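Side-chain contacts in murein peptide amidase A (Escherichia coli O157:H7, PDB 5HXD), which probably hydrolyses the gamma-D-glutamyl-diaminopimelate amide bond of murein tripeptide, using one zinc ion per subunit during peptidoglycan degradation: residues Gly47-Gly50 with Asp51-Ser54; Val112-Asn116 with Ser117-Glu121; Gly21-Leu24 with Leu25-Leu29; Arg89-Ala92 with Asn93-Leu97. All blocks are in the same frame, centred on the assembly; numbering follows the deposited sequence.

Contact 1 (Gly47-Gly50 with Asp51-Ser54). With ZN (zinc ion), chain C.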
ATOM      1  N   GLY A  47      -3.536   5.648   5.738  1.00 37.72           N
ATOM      2  CA  GLY A  47      -3.714   5.534   4.306  1.00 39.86           C
ATOM      3  C   GLY A  47      -4.554   6.605   3.633  1.00 40.26           C
ATOM      4  O   GLY A  47      -5.147   6.353   2.579  1.00 39.25           O
ATOM      5  N   THR A  48      -4.617   7.789   4.234  1.00 38.37           N
ATOM      6  CA  THR A  48      -5.251   8.923   3.578  1.00 41.54           C
ATOM      7  C   THR A  48      -4.661   9.094   2.181  1.00 42.74           C
ATOM      8  O   THR A  48      -5.400   9.270   1.211  1.00 38.91           O
ATOM      9  CB  THR A  48      -5.071  10.240   4.352  1.00 39.33           C
ATOM     10  OG1 THR A  48      -5.691  10.141   5.631  1.00 43.06           O
ATOM     11  CG2 THR A  48      -5.697  11.398   3.584  1.00 43.60           C
ATOM     12  N   HIS A  49      -3.326   9.047   2.110  1.00 44.49           N
ATOM     13  CA  HIS A  49      -2.573   9.065   0.854  1.00 39.31           C
ATOM     14  C   HIS A  49      -2.104   7.650   0.522  1.00 42.50           C
ATOM     15  O   HIS A  49      -1.408   7.030   1.330  1.00 44.41           O
ATOM     16  CB  HIS A  49      -1.369   9.992   0.961  1.00 39.45           C
ATOM     17  CG  HIS A  49      -1.721  11.439   1.118  1.00 45.05           C
ATOM     18  ND1 HIS A  49      -0.947  12.316   1.846  1.00 42.71           N
ATOM     19  CD2 HIS A  49      -2.751  12.166   0.618  1.00 43.06           C
ATOM     20  CE1 HIS A  49      -1.489  13.522   1.794  1.00 47.49           C
ATOM     21  NE2 HIS A  49      -2.582  13.455   1.055  1.00 43.39           N
ATOM     22  N   GLY A  50      -2.450   7.149  -0.663  1.00 40.49           N
ATOM     23  CA  GLY A  50      -2.209   5.756  -1.025  1.00 40.12           C
ATOM     24  C   GLY A  50      -0.775   5.252  -1.137  1.00 40.60           C
ATOM     25  O   GLY A  50      -0.554   4.049  -1.089  1.00 41.89           O
ATOM     26  N   ASP A  51       0.204   6.143  -1.282  1.00 44.56           N
ATOM     27  CA  ASP A  51       1.612   5.716  -1.239  1.00 46.12           C
ATOM     28  C   ASP A  51       2.239   5.736   0.179  1.00 47.73           C
ATOM     29  O   ASP A  51       3.374   5.283   0.352  1.00 49.16           O
ATOM     30  CB  ASP A  51       2.457   6.567  -2.191  1.00 39.56           C
ATOM     31  CG  ASP A  51       2.356   8.041  -1.898  1.00 41.16           C
ATOM     32  OD1 ASP A  51       1.386   8.429  -1.238  1.00 45.39           O
ATOM     33  OD2 ASP A  51       3.223   8.826  -2.341  1.00 45.61           O
ATOM     34  N   GLU A  52       1.494   6.214   1.185  1.00 48.45           N
ATOM     35  CA  GLU A  52       1.987   6.248   2.572  1.00 45.29           C
ATOM     36  C   GLU A  52       1.643   4.961   3.320  1.00 41.86           C
ATOM     37  O   GLU A  52       0.903   4.930   4.308  1.00 46.95           O
ATOM     38  CB  GLU A  52       1.464   7.498   3.289  1.00 42.25           C
ATOM     39  CG  GLU A  52       1.794   8.767   2.514  1.00 42.91           C
ATOM     40  CD  GLU A  52       1.395  10.059   3.208  1.00 48.94           C
ATOM     41  OE1 GLU A  52       0.472  10.056   4.052  1.00 55.56           O
ATOM     42  OE2 GLU A  52       1.985  11.104   2.881  1.00 53.44           O
ATOM     43  N   ASN A  53       2.307   3.927   2.839  1.00 45.39           N
ATOM     44  CA  ASN A  53       2.135   2.518   3.139  1.00 45.81           C
ATOM     45  C   ASN A  53       2.650   1.970   4.476  1.00 47.79           C
ATOM     46  O   ASN A  53       2.078   1.037   5.052  1.00 48.32           O
ATOM     47  CB  ASN A  53       2.837   1.812   1.970  1.00 56.32           C
ATOM     48  CG  ASN A  53       1.970   1.748   0.756  1.00 53.59           C
ATOM     49  OD1 ASN A  53       2.340   1.120  -0.207  1.00 63.12           O
ATOM     50  ND2 ASN A  53       0.702   2.169   0.901  1.00 53.08           N
ATOM     51  N   SER A  54       3.812   2.471   4.894  1.00 51.78           N
ATOM     52  CA  SER A  54       4.477   1.962   6.098  1.00 48.93           C
ATOM     53  C   SER A  54       3.668   2.131   7.388  1.00 46.05           C
ATOM     54  O   SER A  54       3.932   1.454   8.382  1.00 50.23           O
ATOM     55  CB  SER A  54       5.854   2.626   6.288  1.00 48.90           C
ATOM     56  OG  SER A  54       5.744   4.027   6.515  1.00 51.27           O
TER
HETATM   57 ZN    ZN C 301       1.254  13.234   3.832  0.76 72.80          ZN
HETATM   58  O   HOH W   1      -0.823   6.444   5.689  1.00 30.87           O
HETATM   59  O   HOH W   2      -1.450   8.618   4.586  1.00 30.01           O

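Contact 2 (Val112-Asn116 with Ser117-Glu121)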
ATOM      1  N   VAL A 112      -0.162  21.066  -4.895  1.00 44.31           N
ATOM      2  CA  VAL A 112       1.124  20.486  -5.297  1.00 46.17           C
ATOM      3  C   VAL A 112       1.821  19.801  -4.122  1.00 45.40           C
ATOM      4  O   VAL A 112       1.931  20.365  -3.042  1.00 50.40           O
ATOM      5  CB  VAL A 112       2.087  21.554  -5.903  1.00 50.25           C
ATOM      6  CG1 VAL A 112       1.641  21.959  -7.310  1.00 45.25           C
ATOM      7  CG2 VAL A 112       2.226  22.782  -4.984  1.00 42.80           C
ATOM      8  N   TYR A 113       2.270  18.573  -4.336  1.00 42.17           N
ATOM      9  CA  TYR A 113       2.993  17.846  -3.310  1.00 41.53           C
ATOM     10  C   TYR A 113       4.448  17.654  -3.749  1.00 48.99           C
ATOM     11  O   TYR A 113       4.818  17.980  -4.883  1.00 50.42           O
ATOM     12  CB  TYR A 113       2.299  16.503  -2.998  1.00 42.93           C
ATOM     13  CG  TYR A 113       2.322  15.432  -4.089  1.00 48.13           C
ATOM     14  CD1 TYR A 113       3.294  14.447  -4.100  1.00 46.51           C
ATOM     15  CD2 TYR A 113       1.350  15.390  -5.085  1.00 48.85           C
ATOM     16  CE1 TYR A 113       3.315  13.475  -5.071  1.00 48.56           C
ATOM     17  CE2 TYR A 113       1.363  14.411  -6.062  1.00 40.29           C
ATOM     18  CZ  TYR A 113       2.353  13.457  -6.054  1.00 47.33           C
ATOM     19  OH  TYR A 113       2.399  12.463  -7.026  1.00 47.93           O
ATOM     20  N   ARG A 114       5.280  17.153  -2.847  1.00 48.79           N
ATOM     21  CA  ARG A 114       6.687  16.921  -3.160  1.00 53.57           C
ATOM     22  C   ARG A 114       6.851  15.517  -3.724  1.00 53.93           C
ATOM     23  O   ARG A 114       6.391  14.563  -3.105  1.00 54.19           O
ATOM     24  CB  ARG A 114       7.551  17.104  -1.911  1.00 54.93           C
ATOM     25  CG  ARG A 114       9.041  17.106  -2.157  1.00 59.79           C
ATOM     26  CD  ARG A 114       9.805  17.116  -0.838  1.00 58.30           C
ATOM     27  NE  ARG A 114       9.449  18.291  -0.064  1.00 62.29           N
ATOM     28  CZ  ARG A 114      10.035  19.471  -0.214  1.00 67.21           C
ATOM     29  NH1 ARG A 114      11.008  19.608  -1.106  1.00 67.67           N
ATOM     30  NH2 ARG A 114       9.645  20.511   0.518  1.00 59.97           N
ATOM     31  N   TRP A 115       7.474  15.398  -4.899  1.00 58.23           N
ATOM     32  CA  TRP A 115       7.688  14.098  -5.547  1.00 55.47           C
ATOM     33  C   TRP A 115       8.190  13.083  -4.515  1.00 56.96           C
ATOM     34  O   TRP A 115       7.600  12.022  -4.329  1.00 59.63           O
ATOM     35  CB  TRP A 115       8.675  14.233  -6.715  1.00 53.69           C
ATOM     36  CG  TRP A 115       8.955  12.947  -7.461  1.00 58.00           C
ATOM     37  CD1 TRP A 115      10.147  12.278  -7.532  1.00 54.77           C
ATOM     38  CD2 TRP A 115       8.021  12.184  -8.243  1.00 56.82           C
ATOM     39  NE1 TRP A 115      10.010  11.150  -8.304  1.00 54.83           N
ATOM     40  CE2 TRP A 115       8.716  11.071  -8.759  1.00 53.60           C
ATOM     41  CE3 TRP A 115       6.660  12.332  -8.558  1.00 50.99           C
ATOM     42  CZ2 TRP A 115       8.099  10.113  -9.567  1.00 49.02           C
ATOM     43  CZ3 TRP A 115       6.048  11.373  -9.358  1.00 44.89           C
ATOM     44  CH2 TRP A 115       6.769  10.280  -9.853  1.00 44.89           C
ATOM     45  N   ASN A 116       9.261  13.440  -3.816  1.00 57.93           N
ATOM     46  CA  ASN A 116       9.757  12.663  -2.681  1.00 56.42           C
ATOM     47  C   ASN A 116      10.702  13.529  -1.885  1.00 57.10           C
ATOM     48  O   ASN A 116      10.963  14.654  -2.289  1.00 58.90           O
ATOM     49  CB  ASN A 116      10.453  11.373  -3.129  1.00 56.92           C
ATOM     50  CG  ASN A 116      11.591  11.599  -4.132  1.00 54.36           C
ATOM     51  OD1 ASN A 116      12.190  12.666  -4.234  1.00 54.33           O
ATOM     52  ND2 ASN A 116      11.901  10.555  -4.856  1.00 58.78           N
ATOM     53  N   SER A 117      11.236  13.001  -0.785  1.00 57.66           N
ATOM     54  CA  SER A 117      12.142  13.757   0.096  1.00 55.23           C
ATOM     55  C   SER A 117      13.393  14.280  -0.619  1.00 56.61           C
ATOM     56  O   SER A 117      13.982  15.288  -0.213  1.00 56.70           O
ATOM     57  CB  SER A 117      12.574  12.900   1.280  1.00 56.78           C
ATOM     58  OG  SER A 117      13.387  11.831   0.841  1.00 59.94           O
ATOM     59  N   ALA A 118      13.783  13.595  -1.691  1.00 62.45           N
ATOM     60  CA  ALA A 118      14.895  14.029  -2.541  1.00 58.67           C
ATOM     61  C   ALA A 118      14.584  15.323  -3.293  1.00 59.81           C
ATOM     62  O   ALA A 118      15.416  16.220  -3.333  1.00 61.50           O
ATOM     63  CB  ALA A 118      15.265  12.929  -3.528  1.00 53.71           C
ATOM     64  N   ALA A 119      13.388  15.419  -3.880  1.00 63.66           N
ATOM     65  CA  ALA A 119      13.001  16.590  -4.680  1.00 61.97           C
ATOM     66  C   ALA A 119      13.086  17.890  -3.885  1.00 63.68           C
ATOM     67  O   ALA A 119      12.717  17.949  -2.708  1.00 66.07           O
ATOM     68  CB  ALA A 119      11.596  16.410  -5.251  1.00 55.04           C
ATOM     69  N   GLU A 120      13.575  18.933  -4.548  1.00 72.91           N
ATOM     70  CA  GLU A 120      13.881  20.198  -3.888  1.00 73.48           C
ATOM     71  C   GLU A 120      12.678  21.118  -3.770  1.00 71.59           C
ATOM     72  O   GLU A 120      12.697  22.061  -2.981  1.00 75.20           O
ATOM     73  CB  GLU A 120      15.005  20.934  -4.627  1.00 76.33           C
ATOM     74  CG  GLU A 120      16.290  20.138  -4.774  1.00 76.15           C
ATOM     75  CD  GLU A 120      17.462  21.012  -5.177  1.00 82.20           C
ATOM     76  OE1 GLU A 120      17.230  22.188  -5.548  1.00 75.79           O
ATOM     77  OE2 GLU A 120      18.615  20.522  -5.110  1.00 83.85           O
ATOM     78  N   GLU A 121      11.635  20.855  -4.551  1.00 70.84           N
ATOM     79  CA  GLU A 121      10.422  21.653  -4.446  1.00 68.90           C
ATOM     80  C   GLU A 121       9.166  20.788  -4.484  1.00 60.99           C
ATOM     81  O   GLU A 121       9.233  19.577  -4.671  1.00 62.81           O
ATOM     82  CB  GLU A 121      10.373  22.719  -5.552  1.00 68.43           C
ATOM     83  CG  GLU A 121      10.872  24.086  -5.062  1.00 75.00           C
ATOM     84  CD  GLU A 121      10.021  25.255  -5.540  1.00 86.38           C
ATOM     85  OE1 GLU A 121       8.850  25.026  -5.925  1.00 85.01           O
ATOM     86  OE2 GLU A 121      10.507  26.410  -5.493  1.00 85.31           O
TER

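Contact 3 (Gly21-Leu24 with Leu25-Leu29)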
ATOM      1  N   GLY A  21     -18.498   2.535   3.738  1.00 46.17           N
ATOM      2  CA  GLY A  21     -18.818   3.014   2.407  1.00 41.13           C
ATOM      3  C   GLY A  21     -18.156   2.305   1.247  1.00 43.26           C
ATOM      4  O   GLY A  21     -17.772   1.144   1.350  1.00 47.17           O
ATOM      5  N   ARG A  22     -18.039   3.027   0.131  1.00 43.33           N
ATOM      6  CA  ARG A  22     -17.349   2.565  -1.069  1.00 35.66           C
ATOM      7  C   ARG A  22     -16.428   3.650  -1.672  1.00 40.72           C
ATOM      8  O   ARG A  22     -16.811   4.819  -1.825  1.00 30.61           O
ATOM      9  CB  ARG A  22     -18.356   2.105  -2.124  1.00 30.46           C
ATOM     10  CG  ARG A  22     -19.094   0.822  -1.794  1.00 36.13           C
ATOM     11  CD  ARG A  22     -18.153  -0.353  -1.769  1.00 46.15           C
ATOM     12  NE  ARG A  22     -18.735  -1.577  -1.207  1.00 50.76           N
ATOM     13  CZ  ARG A  22     -18.318  -2.802  -1.531  1.00 46.56           C
ATOM     14  NH1 ARG A  22     -17.337  -2.936  -2.402  1.00 44.62           N
ATOM     15  NH2 ARG A  22     -18.870  -3.885  -0.992  1.00 46.61           N
ATOM     16  N   SER A  23     -15.209   3.235  -2.021  1.00 45.32           N
ATOM     17  CA  SER A  23     -14.296   4.043  -2.829  1.00 38.19           C
ATOM     18  C   SER A  23     -14.893   4.299  -4.196  1.00 37.42           C
ATOM     19  O   SER A  23     -15.787   3.587  -4.638  1.00 35.67           O
ATOM     20  CB  SER A  23     -12.926   3.355  -2.985  1.00 41.81           C
ATOM     21  OG  SER A  23     -13.012   2.122  -3.696  1.00 42.74           O
ATOM     22  N   LEU A  24     -14.375   5.321  -4.861  1.00 40.59           N
ATOM     23  CA  LEU A  24     -14.724   5.629  -6.243  1.00 41.71           C
ATOM     24  C   LEU A  24     -14.703   4.437  -7.221  1.00 39.84           C
ATOM     25  O   LEU A  24     -15.569   4.316  -8.089  1.00 43.40           O
ATOM     26  CB  LEU A  24     -13.780   6.700  -6.758  1.00 38.10           C
ATOM     27  CG  LEU A  24     -14.248   7.260  -8.084  1.00 44.23           C
ATOM     28  CD1 LEU A  24     -15.644   7.886  -7.952  1.00 38.41           C
ATOM     29  CD2 LEU A  24     -13.241   8.266  -8.565  1.00 44.53           C
ATOM     30  N   LEU A  25     -13.717   3.559  -7.091  1.00 41.74           N
ATOM     31  CA  LEU A  25     -13.603   2.425  -8.008  1.00 39.83           C
ATOM     32  C   LEU A  25     -14.370   1.190  -7.511  1.00 36.06           C
ATOM     33  O   LEU A  25     -14.411   0.155  -8.178  1.00 38.70           O
ATOM     34  CB  LEU A  25     -12.120   2.079  -8.253  1.00 42.83           C
ATOM     35  CG  LEU A  25     -11.261   3.038  -9.104  1.00 44.54           C
ATOM     36  CD1 LEU A  25      -9.916   2.416  -9.506  1.00 39.93           C
ATOM     37  CD2 LEU A  25     -12.011   3.521 -10.348  1.00 36.28           C
ATOM     38  N   GLY A  26     -14.978   1.289  -6.339  1.00 38.73           N
ATOM     39  CA  GLY A  26     -15.866   0.231  -5.880  1.00 39.28           C
ATOM     40  C   GLY A  26     -15.370  -0.633  -4.733  1.00 38.70           C
ATOM     41  O   GLY A  26     -16.039  -1.587  -4.354  1.00 39.87           O
ATOM     42  N   ALA A  27     -14.209  -0.316  -4.174  1.00 35.58           N
ATOM     43  CA  ALA A  27     -13.699  -1.090  -3.049  1.00 36.46           C
ATOM     44  C   ALA A  27     -14.477  -0.735  -1.780  1.00 39.41           C
ATOM     45  O   ALA A  27     -15.091   0.329  -1.712  1.00 40.89           O
ATOM     46  CB  ALA A  27     -12.220  -0.841  -2.858  1.00 37.96           C
ATOM     47  N   PRO A  28     -14.476  -1.623  -0.776  1.00 39.82           N
ATOM     48  CA  PRO A  28     -15.189  -1.161   0.422  1.00 43.66           C
ATOM     49  C   PRO A  28     -14.337  -0.227   1.257  1.00 41.19           C
ATOM     50  O   PRO A  28     -13.110  -0.332   1.272  1.00 40.08           O
ATOM     51  CB  PRO A  28     -15.504  -2.454   1.187  1.00 40.37           C
ATOM     52  CG  PRO A  28     -14.548  -3.462   0.671  1.00 43.04           C
ATOM     53  CD  PRO A  28     -14.125  -3.052  -0.715  1.00 39.53           C
ATOM     54  N   LEU A  29     -14.990   0.714   1.920  1.00 43.41           N
ATOM     55  CA  LEU A  29     -14.329   1.465   2.972  1.00 41.88           C
ATOM     56  C   LEU A  29     -14.544   0.696   4.281  1.00 41.82           C
ATOM     57  O   LEU A  29     -15.663   0.442   4.687  1.00 44.21           O
ATOM     58  CB  LEU A  29     -14.858   2.895   3.012  1.00 45.14           C
ATOM     59  CG  LEU A  29     -14.545   3.646   1.698  1.00 43.79           C
ATOM     60  CD1 LEU A  29     -15.353   4.916   1.567  1.00 37.52           C
ATOM     61  CD2 LEU A  29     -13.055   3.962   1.576  1.00 42.01           C
TER

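Contact 4 (Arg89-Ala92 with Asn93-Leu97)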
ATOM      1  N   ARG A  89      -0.627   8.794  -4.492  1.00 44.37           N
ATOM      2  CA  ARG A  89      -0.964   9.633  -3.341  1.00 35.29           C
ATOM      3  C   ARG A  89      -2.431  10.078  -3.318  1.00 36.49           C
ATOM      4  O   ARG A  89      -3.049  10.146  -2.267  1.00 46.03           O
ATOM      5  CB  ARG A  89      -0.057  10.854  -3.337  1.00 37.38           C
ATOM      6  CG  ARG A  89      -0.511  11.971  -2.445  1.00 41.03           C
ATOM      7  CD  ARG A  89       0.308  13.214  -2.699  1.00 44.50           C
ATOM      8  NE  ARG A  89      -0.097  14.351  -1.878  1.00 46.58           N
ATOM      9  CZ  ARG A  89       0.452  14.652  -0.707  1.00 46.43           C
ATOM     10  NH1 ARG A  89       1.433  13.905  -0.222  1.00 48.75           N
ATOM     11  NH2 ARG A  89       0.039  15.706  -0.036  1.00 42.58           N
ATOM     12  N   ALA A  90      -2.969  10.382  -4.492  1.00 40.19           N
ATOM     13  CA  ALA A  90      -4.351  10.805  -4.704  1.00 35.44           C
ATOM     14  C   ALA A  90      -5.307   9.627  -4.835  1.00 40.90           C
ATOM     15  O   ALA A  90      -4.861   8.478  -4.917  1.00 41.19           O
ATOM     16  CB  ALA A  90      -4.426  11.646  -5.946  1.00 41.78           C
ATOM     17  N   ASN A  91      -6.622   9.901  -4.859  1.00 44.87           N
ATOM     18  CA  ASN A  91      -7.611   8.854  -5.184  1.00 39.76           C
ATOM     19  C   ASN A  91      -7.745   8.684  -6.709  1.00 43.33           C
ATOM     20  O   ASN A  91      -6.955   9.235  -7.478  1.00 39.16           O
ATOM     21  CB  ASN A  91      -8.979   9.125  -4.526  1.00 38.06           C
ATOM     22  CG  ASN A  91      -9.789  10.253  -5.195  1.00 41.77           C
ATOM     23  OD1 ASN A  91      -9.347  10.899  -6.141  1.00 41.30           O
ATOM     24  ND2 ASN A  91     -10.998  10.481  -4.684  1.00 34.62           N
ATOM     25  N   ALA A  92      -8.738   7.920  -7.141  1.00 44.94           N
ATOM     26  CA  ALA A  92      -8.815   7.509  -8.533  1.00 40.75           C
ATOM     27  C   ALA A  92      -9.163   8.682  -9.463  1.00 43.94           C
ATOM     28  O   ALA A  92      -9.152   8.529 -10.684  1.00 43.14           O
ATOM     29  CB  ALA A  92      -9.821   6.378  -8.679  1.00 39.81           C
ATOM     30  N   ASN A  93      -9.462   9.842  -8.875  1.00 42.67           N
ATOM     31  CA  ASN A  93      -9.790  11.067  -9.616  1.00 39.25           C
ATOM     32  C   ASN A  93      -8.642  12.073  -9.729  1.00 37.49           C
ATOM     33  O   ASN A  93      -8.841  13.205 -10.172  1.00 34.06           O
ATOM     34  CB  ASN A  93     -10.959  11.796  -8.951  1.00 37.85           C
ATOM     35  CG  ASN A  93     -12.309  11.283  -9.390  1.00 46.32           C
ATOM     36  OD1 ASN A  93     -12.453  10.717 -10.473  1.00 59.30           O
ATOM     37  ND2 ASN A  93     -13.318  11.486  -8.548  1.00 43.64           N
ATOM     38  N   GLY A  94      -7.451  11.695  -9.288  1.00 36.63           N
ATOM     39  CA  GLY A  94      -6.358  12.655  -9.226  1.00 39.66           C
ATOM     40  C   GLY A  94      -6.571  13.746  -8.182  1.00 37.99           C
ATOM     41  O   GLY A  94      -5.897  14.776  -8.197  1.00 40.24           O
ATOM     42  N   VAL A  95      -7.513  13.515  -7.272  1.00 38.49           N
ATOM     43  CA  VAL A  95      -7.774  14.423  -6.160  1.00 39.55           C
ATOM     44  C   VAL A  95      -6.896  14.094  -4.950  1.00 39.68           C
ATOM     45  O   VAL A  95      -6.760  12.928  -4.572  1.00 37.61           O
ATOM     46  CB  VAL A  95      -9.257  14.375  -5.741  1.00 41.82           C
ATOM     47  CG1 VAL A  95      -9.503  15.252  -4.527  1.00 43.24           C
ATOM     48  CG2 VAL A  95     -10.156  14.801  -6.906  1.00 38.82           C
ATOM     49  N   ASP A  96      -6.282  15.121  -4.363  1.00 40.20           N
ATOM     50  CA  ASP A  96      -5.584  14.978  -3.087  1.00 39.53           C
ATOM     51  C   ASP A  96      -6.655  15.007  -1.977  1.00 41.08           C
ATOM     52  O   ASP A  96      -7.201  16.064  -1.671  1.00 45.16           O
ATOM     53  CB  ASP A  96      -4.542  16.097  -2.901  1.00 38.38           C
ATOM     54  CG  ASP A  96      -3.590  15.861  -1.705  1.00 45.96           C
ATOM     55  OD1 ASP A  96      -3.955  15.155  -0.720  1.00 39.51           O
ATOM     56  OD2 ASP A  96      -2.465  16.418  -1.751  1.00 45.02           O
ATOM     57  N   LEU A  97      -6.974  13.848  -1.401  1.00 35.95           N
ATOM     58  CA  LEU A  97      -8.059  13.751  -0.425  1.00 40.01           C
ATOM     59  C   LEU A  97      -7.817  14.665   0.784  1.00 39.57           C
ATOM     60  O   LEU A  97      -8.759  15.073   1.461  1.00 40.24           O
ATOM     61  CB  LEU A  97      -8.254  12.298   0.050  1.00 36.37           C
ATOM     62  CG  LEU A  97      -8.886  11.297  -0.930  1.00 37.85           C
ATOM     63  CD1 LEU A  97      -8.861   9.889  -0.370  1.00 36.19           C
ATOM     64  CD2 LEU A  97     -10.285  11.698  -1.309  1.00 34.44           C
TER

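Contact 1 (Gly47-Gly50 with Asp51-Ser54)
E52 and H49 lie side by side and point the same way, the carboxylate turned 75° from the imidazole. E52 OE2 binds the zinc ion, and H49 ND1 faces the metal from 3.1 Å, longer than a normal zinc-nitrogen bond. The backbone sets this pairing: in the type I turn from H49 to E52, E52 N binds H49 O at 3.0 Å. The turn brings its first and last residues, H49 and E52, together, with G50 and D51 as its corners.

From E52 CB outward, each atom has a neighbour. CB rests against the carbonyl oxygen of H49, and CG, anti to the carbonyl carbon of E52 (chi1 -54°), lies 3.7 Å from H49 CB. Beyond CG the chain is extended, which carries CD to the edge of the ring, 3.5 Å from H49 ND1 and in the ring plane. OE2 binds the zinc at 2.4 Å, and H49 ND1 lies 3.3 Å from the same oxygen, at most a weak hydrogen bond. OE1 turns back toward the chain, where a water links it to H49 N; a second water joins G47 N to E52 O. Glutamate suits the place because its length takes a carboxylate from the turn to the metal.

The far side of the ring is fixed from outside, H49 NE2 being hydrogen-bonded to D96. H157 meets the ring of H49 at about a right angle, while N53 packs on N53 of the second subunit. A histidine and a glutamate separated by two residues match the HxxE motif of M14 carboxypeptidases; H49, E52 and H157 are the predicted zinc ligands.

Contact 2 (Val112-Asn116 with Ser117-Glu121)
Beyond strand 110-114 the chain folds back at N116-A119, where A119 N makes a weak hydrogen bond to N116 O, and further on it comes level with R114 at E121, their CA atoms 6.2 Å apart. The side chain of N116 reinforces the turn. With CG held between its own N and carbonyl carbon (chi1 55°), OD1 swings forward and takes A119 N at 3.0 Å, nearly along the C=O axis, so a short amide serves as a second acceptor for one backbone N-H. A119 CB touches W115 CB at 3.9 Å; alanine is small enough to sit against the turn. The residues after R114 form the connection of the antiparallel hairpin made by strands 110-114 and 122-127. R114, at the end of the strand, reaches across the loop, bends at chi3 (-59°) and brings NH1 to A119 O at 2.9 Å, the oxygen close to the guanidinium plane. On the way its CG passes 3.5 Å from E121 O, so the aliphatic part packs while the charged end bonds. The second subunit meets the loop's outer side: S117 OG bonds D217 of that subunit, and the W115 ring makes a cation-pi contact with its R10.

Contact 3 (Gly21-Leu24 with Leu25-Leu29)
L25 begins the return of the hairpin directly after L24, its CB lying against the carbonyl carbon of L24 while its side chain heads off from the turn toward A92. Its backbone N is held by D82, and its O accepts R22 of the second subunit.

G26 closes the type I turn that starts at S23: G26 N bonds S23 O at 3.0 Å. Its positive phi (109°) suits glycine, since a CB here would press on the preceding carbonyl. G26 O takes NH1 of R22 at 2.7 Å, lying near the guanidinium plane, and NH1 also bonds L25 O of the second subunit.

A27 is gripped twice by S23. Its N goes to the hydroxyl, S23 OG, at 2.8 Å, and its O receives S23 N at 2.9 Å. The chi1 of S23 (64°) sets OG between its own N and carbonyl carbon, facing the incoming strand; D82 also bonds this hydroxyl. A small serine can thus tie the two arms together at close range.

P28 offers its ring to R22. P28 CB sits 3.9 Å above the centre of the guanidinium, so an apolar surface covers one face of the charged group while its edge bonds G26 O. L29 continues the strand begun at P28, and L29 N bonds G21 O at 2.9 Å. Its branched end lies along the opposite arm, CD1 3.6 Å from R22 N, and G21 has no side chain to obstruct it.

A type I turn whose last residue is a glycine, with its N paired to S23 O and S23 N paired to A27 O, is the G1-bulge beta hairpin, here joining strands 18-22 and 28-31.

Contact 4 (Arg89-Ala92 with Asn93-Leu97)
R89 reaches D96 on a chain extended from CG to NE, CG opposite its own backbone N (chi1 165°), and D96 answers with CG likewise anti to N (chi1 -169°), which lets the two side chains meet at an oblique crossing. Guanidinium and carboxylate planes stand perpendicular, and the grip is side-on: NE and NH2 of R89 both bond to OD2 of D96, each at 3.1 Å, forming a salt bridge. OD2 lies in the guanidinium plane; NH2 approaches the syn lone pair of OD2, whereas NE comes from above the carboxylate plane.

At the other end of the loop N91 does the work. Its amide stands between N and carbonyl carbon (chi1 75°), which places OD1 where N93 N can bond it at 2.9 Å. This is an Asx turn, with a weaker bond from V95 N at 3.4 Å. The backbone adds G94 N to N91 O at 3.1 Å, closing a type I turn, and N91 N to V95 O at 3.0 Å. With glycine at the positive-phi position, this is the bond pattern of a type I turn with a G1 bulge, though without regular strands. Asparagine suits the corner because its short side chain can accept from the turn while its amide nitrogen points away from it, to E135 and E137; L97 CD2 packs against ND2 at 3.7 Å.

The two oxygens of D96 have separate tasks. OD2 is anchored by R89, and OD1 bonds H49 NE2 and N98 N. Such a fixed carboxylate is consistent with a second-shell role, steadying H49 as in the Asp-His-zinc arrangements of many zinc enzymes, and R89 would be expected to offset its negative charge.

In the fold
Contact 1 is the buried centre, where side chains face a metal; contacts 2, 3 and 4 are partly buried loops around it. In contacts 2 and 3 side chains chiefly bond backbone; contact 4 adds a salt bridge. Contact 4 is bound most directly to contact 1, through the H49-D96 hydrogen bond and the packing of R89 on H49 and D51. It also touches contact 2 (R89 on Y113) and contact 3 (A92 and N93 on L24 and L25). Contacts 3 and 4 share a G1-bulge bond pattern, but only contact 3 is a hairpin. Contacts 1, 2 and 3 reach the second subunit: contact 1 by packing, contact 2 with charged and polar partners, contact 3 by hydrogen bonds between R22 and L25 O of the other subunit.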